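Local coordinates for E3 SUMO-protein ligase SIZ2 (Saccharomyces cerevisiae, PDB 6U75), which acts as a SUMO E3 ligase of the PIAS family, promoting attachment of SUMO to target proteins, here seen as its PINIT and SP-RING part, at residues 8-14 with 134-140; 21-27 with 123-129; 196-202 with 237-241. All coordinates share one frame. Residues are numbered along the deposited sequence.

Contact 1: 8-14 with 134-140; sequences YKPIVQI and CFIVEVF
Ile136, Phe135 and Tyr8 bury most surface where strand 134-139 pairs antiparallel with 8-10 and 12-13 in the PINIT domain. The bridges run Tyr8-Val139, Lys9-Glu138 and Pro10-Val137, then Val12-Ile136 and Gln13-Phe135. The one-residue slip is a classic beta bulge: Ile11 (phi/psi -112/-42) and Val12 both face Ile136. Ile11 N to Ile136 O and Ile136 N to Val12 O, both 2.9 Å, hold it. Lys9 N donates to Glu138 O and Glu138 N to Lys9 O, both 2.9 Å, and Ile14 N to Cys134 O (3.0 Å). Proline suits position 10, a non-hydrogen-bonded site. Ile136 (mt) packs CB 3.8 Å from Val12 CG1 and CG1 4.0 Å from Ile14 CD1, beneath helix 38-46. On the other face Phe135 (m) receives Gln13 CG over its ring, CH-pi, 4.0 Å from the centroid, while Tyr8 (p) puts CB 4.1 Å from Val137 CG2 and meets Phe55 edge-to-face. Backbone hydrogen bonds fix the register; apolar packing is densest round Ile136, while Lys9, Glu138 and Gln13 keep the outer parts polar.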
loop_
_atom_site.group_PDB
_atom_site.type_symbol
_atom_site.label_atom_id
_atom_site.label_comp_id
_atom_site.label_asym_id
_atom_site.label_seq_id
_atom_site.Cartn_x
_atom_site.Cartn_y
_atom_site.Cartn_z
ATOM N N TYR A 8 -5.822 -3.370 -4.449
ATOM C CA TYR A 8 -7.243 -3.531 -4.712
ATOM C C TYR A 8 -7.633 -2.631 -5.873
ATOM O O TYR A 8 -7.101 -1.527 -6.017
ATOM C CB TYR A 8 -8.083 -3.198 -3.473
ATOM C CG TYR A 8 -7.682 -1.909 -2.794
ATOM C CD1 TYR A 8 -8.110 -0.682 -3.279
ATOM C CD2 TYR A 8 -6.877 -1.922 -1.662
ATOM C CE1 TYR A 8 -7.744 0.498 -2.660
ATOM C CE2 TYR A 8 -6.507 -0.749 -1.035
ATOM C CZ TYR A 8 -6.943 0.457 -1.537
ATOM O OH TYR A 8 -6.573 1.628 -0.918
ATOM N N LYS A 9 -8.559 -3.115 -6.702
ATOM C CA LYS A 9 -9.064 -2.343 -7.830
ATOM C C LYS A 9 -10.576 -2.496 -7.929
ATOM O O LYS A 9 -11.105 -3.593 -7.698
ATOM C CB LYS A 9 -8.409 -2.775 -9.149
ATOM C CG LYS A 9 -6.991 -2.247 -9.324
ATOM C CD LYS A 9 -6.981 -0.747 -9.603
ATOM C CE LYS A 9 -5.647 -0.115 -9.243
ATOM N NZ LYS A 9 -4.513 -0.718 -9.995
ATOM N N PRO A 10 -11.292 -1.428 -8.280
ATOM C CA PRO A 10 -12.756 -1.471 -8.217
ATOM C C PRO A 10 -13.367 -2.284 -9.346
ATOM O O PRO A 10 -12.883 -2.280 -10.480
ATOM C CB PRO A 10 -13.152 0.006 -8.322
ATOM C CG PRO A 10 -12.063 0.616 -9.129
ATOM C CD PRO A 10 -10.800 -0.133 -8.786
ATOM N N ILE A 11 -14.451 -2.982 -9.017
ATOM C CA ILE A 11 -15.248 -3.715 -9.983
ATOM C C ILE A 11 -16.624 -3.087 -10.153
ATOM O O ILE A 11 -17.121 -2.965 -11.275
ATOM C CB ILE A 11 -15.371 -5.196 -9.559
ATOM C CG1 ILE A 11 -13.987 -5.840 -9.431
ATOM C CG2 ILE A 11 -16.244 -5.967 -10.539
ATOM C CD1 ILE A 11 -13.182 -5.847 -10.716
ATOM N N VAL A 12 -17.245 -2.677 -9.051
ATOM C CA VAL A 12 -18.542 -2.016 -9.089
ATOM C C VAL A 12 -18.758 -1.327 -7.751
ATOM O O VAL A 12 -18.394 -1.855 -6.697
ATOM C CB VAL A 12 -19.678 -3.020 -9.401
ATOM C CG1 VAL A 12 -19.616 -4.207 -8.449
ATOM C CG2 VAL A 12 -21.031 -2.332 -9.316
ATOM N N GLN A 13 -19.346 -0.137 -7.803
ATOM C CA GLN A 13 -19.745 0.565 -6.595
ATOM C C GLN A 13 -21.085 0.034 -6.110
ATOM O O GLN A 13 -21.984 -0.239 -6.910
ATOM C CB GLN A 13 -19.841 2.067 -6.858
ATOM C CG GLN A 13 -20.152 2.893 -5.622
ATOM C CD GLN A 13 -20.153 4.382 -5.906
ATOM O OE1 GLN A 13 -19.837 4.815 -7.014
ATOM N NE2 GLN A 13 -20.510 5.173 -4.903
ATOM N N ILE A 14 -21.215 -0.117 -4.800
ATOM C CA ILE A 14 -22.474 -0.585 -4.219
ATOM C C ILE A 14 -23.430 0.600 -4.102
ATOM O O ILE A 14 -23.063 1.620 -3.496
ATOM C CB ILE A 14 -22.233 -1.233 -2.859
ATOM C CG1 ILE A 14 -21.469 -2.551 -3.018
ATOM C CG2 ILE A 14 -23.554 -1.469 -2.140
ATOM C CD1 ILE A 14 -22.256 -3.658 -3.702
ATOM N N CYS A 134 -18.704 2.189 -0.438
ATOM C CA CYS A 134 -18.504 0.746 -0.430
ATOM C C CYS A 134 -18.347 0.268 -1.862
ATOM O O CYS A 134 -19.132 0.652 -2.735
ATOM C CB CYS A 134 -19.671 0.019 0.244
ATOM S SG CYS A 134 -19.918 0.459 1.974
ATOM N N PHE A 135 -17.339 -0.565 -2.101
ATOM C CA PHE A 135 -17.061 -1.060 -3.440
ATOM C C PHE A 135 -16.765 -2.548 -3.390
ATOM O O PHE A 135 -16.124 -3.030 -2.454
ATOM C CB PHE A 135 -15.860 -0.348 -4.079
ATOM C CG PHE A 135 -16.111 1.089 -4.427
ATOM C CD1 PHE A 135 -16.091 2.067 -3.448
ATOM C CD2 PHE A 135 -16.345 1.466 -5.739
ATOM C CE1 PHE A 135 -16.313 3.391 -3.769
ATOM C CE2 PHE A 135 -16.567 2.787 -6.066
ATOM C CZ PHE A 135 -16.552 3.751 -5.080
ATOM N N ILE A 136 -17.217 -3.268 -4.401
ATOM C CA ILE A 136 -16.655 -4.581 -4.682
ATOM C C ILE A 136 -15.334 -4.367 -5.406
ATOM O O ILE A 136 -15.231 -3.526 -6.307
ATOM C CB ILE A 136 -17.634 -5.438 -5.502
ATOM C CG1 ILE A 136 -18.942 -5.600 -4.723
ATOM C CG2 ILE A 136 -17.020 -6.800 -5.818
ATOM C CD1 ILE A 136 -19.886 -6.635 -5.290
ATOM N N VAL A 137 -14.307 -5.102 -4.995
ATOM C CA VAL A 137 -12.959 -4.884 -5.497
ATOM C C VAL A 137 -12.268 -6.225 -5.681
ATOM O O VAL A 137 -12.521 -7.185 -4.948
ATOM C CB VAL A 137 -12.127 -3.988 -4.551
ATOM C CG1 VAL A 137 -12.829 -2.660 -4.311
ATOM C CG2 VAL A 137 -11.867 -4.703 -3.233
ATOM N N GLU A 138 -11.388 -6.279 -6.673
ATOM C CA GLU A 138 -10.469 -7.396 -6.835
ATOM C C GLU A 138 -9.189 -7.062 -6.081
ATOM O O GLU A 138 -8.581 -6.013 -6.322
ATOM C CB GLU A 138 -10.176 -7.658 -8.311
ATOM C CG GLU A 138 -9.377 -8.927 -8.562
ATOM C CD GLU A 138 -9.088 -9.154 -10.032
ATOM O OE1 GLU A 138 -7.918 -9.428 -10.372
ATOM O OE2 GLU A 138 -10.029 -9.053 -10.847
ATOM N N VAL A 139 -8.797 -7.938 -5.159
ATOM C CA VAL A 139 -7.629 -7.718 -4.317
ATOM C C VAL A 139 -6.458 -8.510 -4.876
ATOM O O VAL A 139 -6.628 -9.560 -5.506
ATOM C CB VAL A 139 -7.904 -8.103 -2.847
ATOM C CG1 VAL A 139 -9.084 -7.311 -2.299
ATOM C CG2 VAL A 139 -8.147 -9.602 -2.715
ATOM N N PHE A 140 -5.252 -7.999 -4.638
ATOM C CA PHE A 140 -4.021 -8.632 -5.083
ATOM C C PHE A 140 -3.051 -8.712 -3.914
ATOM O O PHE A 140 -2.899 -7.749 -3.156
ATOM C CB PHE A 140 -3.381 -7.859 -6.239
ATOM C CG PHE A 140 -4.298 -7.652 -7.408
ATOM C CD1 PHE A 140 -4.334 -8.564 -8.447
ATOM C CD2 PHE A 140 -5.125 -6.543 -7.468
ATOM C CE1 PHE A 140 -5.176 -8.375 -9.525
ATOM C CE2 PHE A 140 -5.969 -6.348 -8.542
ATOM C CZ PHE A 140 -5.994 -7.266 -9.572
HETATM O O HOH W 1 -21.139 3.232 -2.337
#

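Contact 2: 21-27 with 123-129; sequences LKQSAGR and YLNIDKE
This is a surface contact between two irregular loops at one end of the PINIT domain, joined by a single antiparallel bridge. Ser24 and Ile126 form its hydrogen-bonded pair, CA-CA 4.8 Å: Ser24 N donates to Ile126 O (3.0 Å) and Ile126 N to Ser24 O (3.2 Å). Beyond it the backbones stay close, Arg27 CA lying 4.1 Å from Leu124 CA, and Glu129 CA makes a CA-H...O contact with Leu21 O (3.1 Å). Ile126 (chi1 m, chi2 t), the most covered residue, points toward 21-27 and sets CD1 3.6 Å from Leu21 CD2; Leu21 CD2 lies 4.2 Å from Tyr123 CE2, so branched aliphatics and a ring fill the small interior. Polar residues suit the turns: Ser24 OG (chi1 t) donates to Gly26 O (2.7 Å), and Asn125 ND2 to Asp127 OD1 (3.0 Å). The loops link strand 12-21 to 28-34 and strand 117-123 to 130-139; Leu21 and Tyr123 both rest on Thr30 of strand 28-34, while Lys128 makes a cation-pi contact with Phe58 of strand 50-58.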
loop_
_atom_site.group_PDB
_atom_site.type_symbol
_atom_site.label_atom_id
_atom_site.label_comp_id
_atom_site.label_asym_id
_atom_site.label_seq_id
_atom_site.Cartn_x
_atom_site.Cartn_y
_atom_site.Cartn_z
ATOM N N LEU A 21 -20.349 12.155 6.560
ATOM C CA LEU A 21 -20.170 12.347 7.991
ATOM C C LEU A 21 -19.832 13.811 8.241
ATOM O O LEU A 21 -18.809 14.305 7.753
ATOM C CB LEU A 21 -19.065 11.441 8.531
ATOM C CG LEU A 21 -19.510 10.177 9.263
ATOM C CD1 LEU A 21 -18.299 9.355 9.665
ATOM C CD2 LEU A 21 -20.348 10.530 10.481
ATOM N N LYS A 22 -20.690 14.495 8.988
ATOM C CA LYS A 22 -20.518 15.912 9.261
ATOM C C LYS A 22 -19.776 16.122 10.577
ATOM O O LYS A 22 -19.681 15.225 11.419
ATOM C CB LYS A 22 -21.874 16.617 9.304
ATOM C CG LYS A 22 -22.828 16.101 10.367
ATOM C CD LYS A 22 -24.123 16.895 10.358
ATOM C CE LYS A 22 -25.077 16.445 11.451
ATOM N NZ LYS A 22 -26.309 17.283 11.486
ATOM N N GLN A 23 -19.246 17.332 10.742
ATOM C CA GLN A 23 -18.495 17.660 11.946
ATOM C C GLN A 23 -19.369 17.512 13.184
ATOM O O GLN A 23 -20.562 17.826 13.166
ATOM C CB GLN A 23 -17.948 19.085 11.862
ATOM C CG GLN A 23 -16.655 19.207 11.076
ATOM C CD GLN A 23 -16.095 20.614 11.084
ATOM O OE1 GLN A 23 -15.869 21.209 10.030
ATOM N NE2 GLN A 23 -15.862 21.153 12.273
ATOM N N SER A 24 -18.760 17.030 14.265
ATOM C CA SER A 24 -19.436 16.838 15.540
ATOM C C SER A 24 -18.559 17.390 16.651
ATOM O O SER A 24 -17.350 17.133 16.678
ATOM C CB SER A 24 -19.735 15.356 15.790
ATOM O OG SER A 24 -20.279 15.155 17.082
ATOM N N ALA A 25 -19.166 18.149 17.565
ATOM C CA ALA A 25 -18.419 18.670 18.705
ATOM C C ALA A 25 -17.897 17.535 19.576
ATOM O O ALA A 25 -16.721 17.515 19.954
ATOM C CB ALA A 25 -19.299 19.612 19.522
ATOM N N GLY A 26 -18.759 16.574 19.897
ATOM C CA GLY A 26 -18.376 15.473 20.756
ATOM C C GLY A 26 -19.009 14.147 20.387
ATOM O O GLY A 26 -19.278 13.882 19.211
ATOM N N ARG A 27 -19.238 13.309 21.401
ATOM C CA ARG A 27 -19.776 11.960 21.250
ATOM C C ARG A 27 -20.786 11.848 20.116
ATOM O O ARG A 27 -21.552 12.785 19.871
ATOM C CB ARG A 27 -20.441 11.520 22.555
ATOM C CG ARG A 27 -20.039 10.138 23.028
ATOM C CD ARG A 27 -21.073 9.554 23.979
ATOM N NE ARG A 27 -21.277 10.378 25.170
ATOM C CZ ARG A 27 -22.225 11.303 25.305
ATOM N NH1 ARG A 27 -22.319 11.989 26.435
ATOM N NH2 ARG A 27 -23.082 11.549 24.321
ATOM N N TYR A 123 -17.980 7.399 17.340
ATOM C CA TYR A 123 -16.881 8.346 17.411
ATOM C C TYR A 123 -17.083 9.256 18.614
ATOM O O TYR A 123 -18.199 9.424 19.115
ATOM C CB TYR A 123 -16.791 9.181 16.131
ATOM C CG TYR A 123 -18.099 9.853 15.787
ATOM C CD1 TYR A 123 -18.426 11.093 16.318
ATOM C CD2 TYR A 123 -19.017 9.239 14.945
ATOM C CE1 TYR A 123 -19.624 11.708 16.013
ATOM C CE2 TYR A 123 -20.219 9.846 14.633
ATOM C CZ TYR A 123 -20.517 11.081 15.170
ATOM O OH TYR A 123 -21.711 11.691 14.865
ATOM N N LEU A 124 -15.981 9.855 19.062
ATOM C CA LEU A 124 -16.015 10.836 20.137
ATOM C C LEU A 124 -16.064 12.268 19.630
ATOM O O LEU A 124 -16.361 13.177 20.413
ATOM C CB LEU A 124 -14.788 10.674 21.041
ATOM C CG LEU A 124 -14.552 9.265 21.588
ATOM C CD1 LEU A 124 -13.307 9.226 22.465
ATOM C CD2 LEU A 124 -15.773 8.781 22.354
ATOM N N ASN A 125 -15.779 12.487 18.350
ATOM C CA ASN A 125 -15.757 13.815 17.755
ATOM C C ASN A 125 -15.436 13.651 16.278
ATOM O O ASN A 125 -14.955 12.600 15.845
ATOM C CB ASN A 125 -14.724 14.723 18.424
ATOM C CG ASN A 125 -13.315 14.179 18.305
ATOM O OD1 ASN A 125 -12.906 13.311 19.079
ATOM N ND2 ASN A 125 -12.566 14.682 17.329
ATOM N N ILE A 126 -15.706 14.703 15.507
ATOM C CA ILE A 126 -15.390 14.730 14.083
ATOM C C ILE A 126 -14.978 16.155 13.738
ATOM O O ILE A 126 -15.812 17.068 13.763
ATOM C CB ILE A 126 -16.566 14.273 13.208
ATOM C CG1 ILE A 126 -16.975 12.850 13.598
ATOM C CG2 ILE A 126 -16.192 14.334 11.732
ATOM C CD1 ILE A 126 -18.012 12.228 12.694
ATOM N N ASP A 127 -13.698 16.347 13.419
ATOM C CA ASP A 127 -13.172 17.667 13.095
ATOM C C ASP A 127 -13.356 18.031 11.630
ATOM O O ASP A 127 -13.422 19.220 11.298
ATOM C CB ASP A 127 -11.683 17.739 13.444
ATOM C CG ASP A 127 -11.416 17.479 14.913
ATOM O OD1 ASP A 127 -12.363 17.093 15.632
ATOM O OD2 ASP A 127 -10.260 17.663 15.349
ATOM N N LYS A 128 -13.442 17.037 10.748
ATOM C CA LYS A 128 -13.582 17.261 9.318
ATOM C C LYS A 128 -14.655 16.336 8.764
ATOM O O LYS A 128 -14.921 15.266 9.319
ATOM C CB LYS A 128 -12.255 17.025 8.583
ATOM C CG LYS A 128 -11.230 18.132 8.791
ATOM C CD LYS A 128 -9.853 17.741 8.266
ATOM C CE LYS A 128 -9.848 17.547 6.757
ATOM N NZ LYS A 128 -8.497 17.177 6.251
ATOM N N GLU A 129 -15.273 16.757 7.666
ATOM C CA GLU A 129 -16.306 15.953 7.033
ATOM C C GLU A 129 -15.679 14.796 6.265
ATOM O O GLU A 129 -14.588 14.916 5.701
ATOM C CB GLU A 129 -17.154 16.810 6.093
ATOM C CG GLU A 129 -17.894 17.937 6.794
ATOM C CD GLU A 129 -18.727 18.771 5.841
ATOM O OE1 GLU A 129 -18.864 19.989 6.078
ATOM O OE2 GLU A 129 -19.240 18.208 4.851
#

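Contact 3: 196-202 with 237-241; sequences YPAKTDQ and QLKIS
Tyr196 (chi1 m) begins the segment with its CB 3.9 Å from Ile240 CD1, its ring turning off toward Leu146 and Leu150 of helix 142-150. Pro197, which has no NH to offer, uses its O to accept from Ser241 N (2.9 Å). Ala198 follows in a non-hydrogen-bonded antiparallel pair with Ile240 (CA-CA 4.1 Å), its small CB 4.0 Å from Ile240 CD1. Lys199 is extended (phi/psi -170/-157) and makes the hydrogen-bonded pair with Lys239: Lys199 N donates to Lys239 O and Lys239 N to Lys199 O, both 2.9 Å. Its NZ bonds to His205 O. Thr200 (p) sets CG2 3.7 Å from Gln237 CB, and its side chain adjoins zinc ligand Cys203. Asp201 OD2 then meets Lys239 NZ in a salt bridge modelled at a very short 2.3 Å. This is the SP-RING's small antiparallel sheet beside its zinc site. Strand 197-199 is central, between 209-210 and 239-240; Ser241 occupies the N-cap position, right before helix 242-249, whose Val244 and Ile248 pack on Pro197.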
loop_
_atom_site.group_PDB
_atom_site.type_symbol
_atom_site.label_atom_id
_atom_site.label_comp_id
_atom_site.label_asym_id
_atom_site.label_seq_id
_atom_site.Cartn_x
_atom_site.Cartn_y
_atom_site.Cartn_z
ATOM N N TYR A 196 14.983 -9.950 -3.646
ATOM C CA TYR A 196 14.526 -9.197 -4.813
ATOM C C TYR A 196 14.943 -7.740 -4.649
ATOM O O TYR A 196 14.112 -6.867 -4.371
ATOM C CB TYR A 196 13.011 -9.318 -4.979
ATOM C CG TYR A 196 12.477 -10.714 -4.745
ATOM C CD1 TYR A 196 12.609 -11.702 -5.713
ATOM C CD2 TYR A 196 11.832 -11.043 -3.560
ATOM C CE1 TYR A 196 12.120 -12.977 -5.505
ATOM C CE2 TYR A 196 11.338 -12.315 -3.343
ATOM C CZ TYR A 196 11.485 -13.278 -4.319
ATOM O OH TYR A 196 10.995 -14.546 -4.110
ATOM N N PRO A 197 16.232 -7.440 -4.817
ATOM C CA PRO A 197 16.707 -6.064 -4.601
ATOM C C PRO A 197 16.123 -5.121 -5.642
ATOM O O PRO A 197 16.389 -5.257 -6.837
ATOM C CB PRO A 197 18.229 -6.188 -4.734
ATOM C CG PRO A 197 18.433 -7.389 -5.590
ATOM C CD PRO A 197 17.315 -8.336 -5.256
ATOM N N ALA A 198 15.330 -4.159 -5.179
ATOM C CA ALA A 198 14.591 -3.268 -6.060
ATOM C C ALA A 198 14.743 -1.826 -5.603
ATOM O O ALA A 198 15.176 -1.541 -4.483
ATOM C CB ALA A 198 13.101 -3.637 -6.109
ATOM N N LYS A 199 14.374 -0.916 -6.502
ATOM C CA LYS A 199 14.341 0.513 -6.220
ATOM C C LYS A 199 13.638 1.211 -7.378
ATOM O O LYS A 199 12.862 0.578 -8.102
ATOM C CB LYS A 199 15.753 1.064 -6.007
ATOM C CG LYS A 199 16.650 1.008 -7.232
ATOM C CD LYS A 199 18.019 1.600 -6.939
ATOM C CE LYS A 199 18.821 1.806 -8.214
ATOM N NZ LYS A 199 20.159 2.401 -7.944
ATOM N N THR A 200 13.895 2.503 -7.567
ATOM C CA THR A 200 13.308 3.252 -8.666
ATOM C C THR A 200 14.397 4.023 -9.396
ATOM O O THR A 200 15.450 4.339 -8.834
ATOM C CB THR A 200 12.227 4.228 -8.180
ATOM O OG1 THR A 200 12.836 5.301 -7.452
ATOM C CG2 THR A 200 11.226 3.516 -7.281
ATOM N N ASP A 201 14.133 4.318 -10.670
ATOM C CA ASP A 201 15.016 5.204 -11.417
ATOM C C ASP A 201 15.048 6.599 -10.813
ATOM O O ASP A 201 15.989 7.357 -11.070
ATOM C CB ASP A 201 14.573 5.278 -12.879
ATOM C CG ASP A 201 14.713 3.950 -13.597
ATOM O OD1 ASP A 201 15.664 3.203 -13.287
ATOM O OD2 ASP A 201 13.871 3.655 -14.471
ATOM N N GLN A 202 14.043 6.950 -10.011
ATOM C CA GLN A 202 14.001 8.245 -9.346
ATOM C C GLN A 202 14.878 8.290 -8.102
ATOM O O GLN A 202 15.074 9.373 -7.540
ATOM C CB GLN A 202 12.560 8.595 -8.954
ATOM C CG GLN A 202 11.484 8.022 -9.873
ATOM C CD GLN A 202 11.712 8.358 -11.334
ATOM O OE1 GLN A 202 11.822 9.527 -11.706
ATOM N NE2 GLN A 202 11.791 7.330 -12.171
ATOM N N GLN A 237 6.873 2.309 -10.420
ATOM C CA GLN A 237 8.271 2.710 -10.510
ATOM C C GLN A 237 9.228 1.646 -9.990
ATOM O O GLN A 237 10.429 1.726 -10.268
ATOM C CB GLN A 237 8.503 4.009 -9.731
ATOM C CG GLN A 237 7.733 5.202 -10.269
ATOM C CD GLN A 237 7.944 6.452 -9.438
ATOM O OE1 GLN A 237 8.877 6.531 -8.640
ATOM N NE2 GLN A 237 7.070 7.436 -9.619
ATOM N N LEU A 238 8.727 0.660 -9.249
ATOM C CA LEU A 238 9.589 -0.363 -8.672
ATOM C C LEU A 238 10.177 -1.242 -9.768
ATOM O O LEU A 238 9.452 -1.745 -10.631
ATOM C CB LEU A 238 8.803 -1.218 -7.680
ATOM C CG LEU A 238 8.185 -0.476 -6.495
ATOM C CD1 LEU A 238 7.309 -1.409 -5.676
ATOM C CD2 LEU A 238 9.267 0.140 -5.626
ATOM N N LYS A 239 11.495 -1.426 -9.730
ATOM C CA LYS A 239 12.176 -2.311 -10.664
ATOM C C LYS A 239 13.368 -2.943 -9.960
ATOM O O LYS A 239 13.917 -2.379 -9.010
ATOM C CB LYS A 239 12.627 -1.561 -11.925
ATOM C CG LYS A 239 11.491 -0.846 -12.643
ATOM C CD LYS A 239 11.868 -0.407 -14.051
ATOM C CE LYS A 239 13.002 0.603 -14.050
ATOM N NZ LYS A 239 12.754 1.711 -15.017
ATOM N N ILE A 240 13.755 -4.125 -10.430
ATOM C CA ILE A 240 14.879 -4.849 -9.849
ATOM C C ILE A 240 16.181 -4.213 -10.311
ATOM O O ILE A 240 16.292 -3.736 -11.448
ATOM C CB ILE A 240 14.824 -6.338 -10.236
ATOM C CG1 ILE A 240 13.555 -6.998 -9.685
ATOM C CG2 ILE A 240 16.066 -7.062 -9.735
ATOM C CD1 ILE A 240 13.501 -7.079 -8.170
ATOM N N SER A 241 17.176 -4.205 -9.426
ATOM C CA SER A 241 18.506 -3.697 -9.745
ATOM C C SER A 241 19.383 -4.869 -10.171
ATOM O O SER A 241 19.698 -5.746 -9.360
ATOM C CB SER A 241 19.112 -2.972 -8.546
ATOM O OG SER A 241 20.498 -2.751 -8.741
#

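From the N terminus, the chain enters contact 1 at 8-14 and then contact 2 at 21-27. It passes through strands 28-34, 50-58 and 79-82 and helix 38-46 before returning at 123-129, which closes contact 2; strand 130-139 then carries it back to close contact 1. Contact 2 thus lies within the longer excursion of contact 1: contact 1 ties the PINIT domain's first strands to its last, and contact 2 ties the loop after strand 12-21 to the loop before strand 130-139. Helices 142-150 and 157-168 follow, leading to the SP-RING, where contact 3 opens and closes a separate, shorter loop bearing the zinc ligands. The centres of contacts 2 and 3 lie 42 Å apart.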